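Local coordinates for protein acireductone dioxygenase (Bacillus anthracis, PDB 4QGL) that catalyses the reaction of an acireductone with oxygen in methionine salvage, probably giving different products according to whether iron or nickel is bound, at residues R111-G116 with V158-I163. Sequence-based numbering, arbitrary orientation.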
loop_
_atom_site.group_PDB
_atom_site.type_symbol
_atom_site.label_atom_id
_atom_site.label_comp_id
_atom_site.label_asym_id
_atom_site.label_seq_id
_atom_site.Cartn_x
_atom_site.Cartn_y
_atom_site.Cartn_z
ATOM N N ARG A 111 -3.897 0.539 -1.575
ATOM C CA ARG A 111 -2.994 1.626 -1.220
ATOM C C ARG A 111 -2.103 1.903 -2.422
ATOM O O ARG A 111 -1.703 0.965 -3.103
ATOM C CB ARG A 111 -2.123 1.251 0.004
ATOM C CG ARG A 111 -2.874 1.087 1.329
ATOM C CD ARG A 111 -3.535 2.392 1.797
ATOM N NE ARG A 111 -4.259 2.228 3.063
ATOM C CZ ARG A 111 -5.481 1.731 3.176
ATOM N NH1 ARG A 111 -6.157 1.353 2.107
ATOM N NH2 ARG A 111 -6.031 1.619 4.363
ATOM N N PHE A 112 -1.808 3.170 -2.705
ATOM C CA PHE A 112 -0.780 3.492 -3.688
ATOM C C PHE A 112 0.303 4.294 -3.024
ATOM O O PHE A 112 0.012 5.304 -2.413
ATOM C CB PHE A 112 -1.369 4.289 -4.828
ATOM C CG PHE A 112 -0.344 4.935 -5.727
ATOM C CD1 PHE A 112 0.346 4.204 -6.639
ATOM C CD2 PHE A 112 -0.117 6.294 -5.674
ATOM C CE1 PHE A 112 1.262 4.804 -7.474
ATOM C CE2 PHE A 112 0.795 6.906 -6.503
ATOM C CZ PHE A 112 1.492 6.151 -7.401
ATOM N N ILE A 113 1.550 3.885 -3.133
ATOM C CA ILE A 113 2.584 4.644 -2.442
ATOM C C ILE A 113 3.055 5.826 -3.280
ATOM O O ILE A 113 3.421 5.669 -4.454
ATOM C CB ILE A 113 3.794 3.776 -2.085
ATOM C CG1 ILE A 113 3.384 2.519 -1.283
ATOM C CG2 ILE A 113 4.824 4.598 -1.342
ATOM C CD1 ILE A 113 2.196 2.684 -0.363
ATOM N N VAL A 114 3.028 7.000 -2.664
ATOM C CA VAL A 114 3.549 8.204 -3.274
ATOM C C VAL A 114 4.946 8.514 -2.822
ATOM O O VAL A 114 5.796 8.839 -3.617
ATOM C CB VAL A 114 2.712 9.443 -2.938
ATOM C CG1 VAL A 114 3.123 10.601 -3.854
ATOM C CG2 VAL A 114 1.211 9.189 -3.097
ATOM N N SER A 115 5.174 8.446 -1.519
ATOM C CA SER A 115 6.506 8.633 -0.937
ATOM C C SER A 115 6.766 7.642 0.177
ATOM O O SER A 115 5.825 7.070 0.697
ATOM C CB SER A 115 6.593 10.034 -0.375
ATOM O OG SER A 115 6.674 10.975 -1.434
ATOM N N GLY A 116 8.040 7.472 0.564
ATOM C CA GLY A 116 8.458 6.585 1.667
ATOM C C GLY A 116 8.263 5.126 1.366
ATOM O O GLY A 116 8.386 4.708 0.216
ATOM N N VAL A 158 5.648 7.225 5.531
ATOM C CA VAL A 158 4.993 6.880 4.289
ATOM C C VAL A 158 3.947 7.926 3.934
ATOM O O VAL A 158 3.273 8.495 4.815
ATOM C CB VAL A 158 4.405 5.446 4.373
ATOM C CG1 VAL A 158 3.085 5.402 5.110
ATOM C CG2 VAL A 158 4.222 4.866 3.002
ATOM N N VAL A 159 3.832 8.197 2.636
ATOM C CA VAL A 159 2.665 8.916 2.068
ATOM C C VAL A 159 1.953 8.013 1.079
ATOM O O VAL A 159 2.601 7.418 0.247
ATOM C CB VAL A 159 3.053 10.209 1.354
ATOM C CG1 VAL A 159 1.834 10.852 0.739
ATOM C CG2 VAL A 159 3.647 11.206 2.312
ATOM N N ALA A 160 0.620 7.933 1.190
ATOM C CA ALA A 160 -0.227 7.024 0.395
ATOM C C ALA A 160 -1.589 7.595 0.045
ATOM O O ALA A 160 -2.162 8.401 0.759
ATOM C CB ALA A 160 -0.445 5.721 1.165
ATOM N N ILE A 161 -2.119 7.084 -1.036
ATOM C CA ILE A 161 -3.498 7.281 -1.373
ATOM C C ILE A 161 -4.256 6.025 -0.962
ATOM O O ILE A 161 -3.839 4.939 -1.284
ATOM C CB ILE A 161 -3.684 7.514 -2.881
ATOM C CG1 ILE A 161 -2.842 8.692 -3.337
ATOM C CG2 ILE A 161 -5.133 7.801 -3.159
ATOM C CD1 ILE A 161 -2.783 8.854 -4.844
ATOM N N ARG A 162 -5.367 6.170 -0.257
ATOM C CA ARG A 162 -6.182 5.042 0.070
ATOM C C ARG A 162 -7.429 5.083 -0.770
ATOM O O ARG A 162 -8.115 6.114 -0.837
ATOM C CB ARG A 162 -6.585 5.094 1.518
ATOM C CG ARG A 162 -5.480 5.573 2.420
ATOM C CD ARG A 162 -6.101 6.473 3.449
ATOM N NE ARG A 162 -6.478 5.734 4.645
ATOM C CZ ARG A 162 -7.312 6.191 5.568
ATOM N NH1 ARG A 162 -7.583 5.445 6.618
ATOM N NH2 ARG A 162 -7.879 7.385 5.448
ATOM N N ILE A 163 -7.730 3.959 -1.405
ATOM C CA ILE A 163 -8.959 3.834 -2.149
ATOM C C ILE A 163 -9.839 2.831 -1.411
ATOM O O ILE A 163 -9.385 1.803 -1.012
ATOM C CB ILE A 163 -8.666 3.406 -3.600
ATOM C CG1 ILE A 163 -7.618 4.343 -4.214
ATOM C CG2 ILE A 163 -9.928 3.455 -4.452
ATOM C CD1 ILE A 163 -7.197 3.960 -5.622
#
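The guanidinium of Arg111 presents one face to the aliphatic stem of Arg162, whose CB sits 3.7 Å above the guanidinium plane of Arg111, offset toward its rim, while the ring of Phe112 meets Ile161 obliquely, Phe112 CD2 lying 3.8 Å from Ile161 CD1. Both pairs belong to neighbouring antiparallel strands of the cupin fold, whose pairing is interrupted by a classic beta bulge, where Val114 and Ser115 both face Val159. The two arginines run side by side and point the same way, yet their guanidinium planes stand 87° apart. A bend at chi2 (-63°) places Arg111 CD 3.8 Å from Arg162 CG. Arg111 NH2 lies 4.1 Å from Arg162 NE, and Arg162 NH2 forms a salt bridge with Asp81. Arg111, predicted to be important for generating the substrate dianion, approaches a bound cadmium ion and the metal ligand Glu109, so this face of the sheet borders the metal site. Ile113 and Ala160 share that face. The other face carries Phe112 and Ile161 into a buried apolar layer, where Trp37 stacks on the Phe112 ring and helix 54-63 packs on Ile161. With CG anti to the backbone N (chi1 167°), the Phe112 side chain lies beside that of Ile161, both pointing the same way, and the Val114 side chain crosses that of Ile161 at a slant, Val114 CG2 touching Ile161 CG1. Phe112 and Ile161 form a hydrogen-bonded pair, each N donating to the other's O. At the bulge the chain turns the corner out of this sheet toward strand 116-123 of the other. Ser115 CB packs against Val159 CB at 3.9 Å, and Ser115 O accepts from Val159 N. In return Val159 O takes two donors from the same face of its carbonyl plane, Val114 N at 3.0 Å and Ser115 N at 3.3 Å.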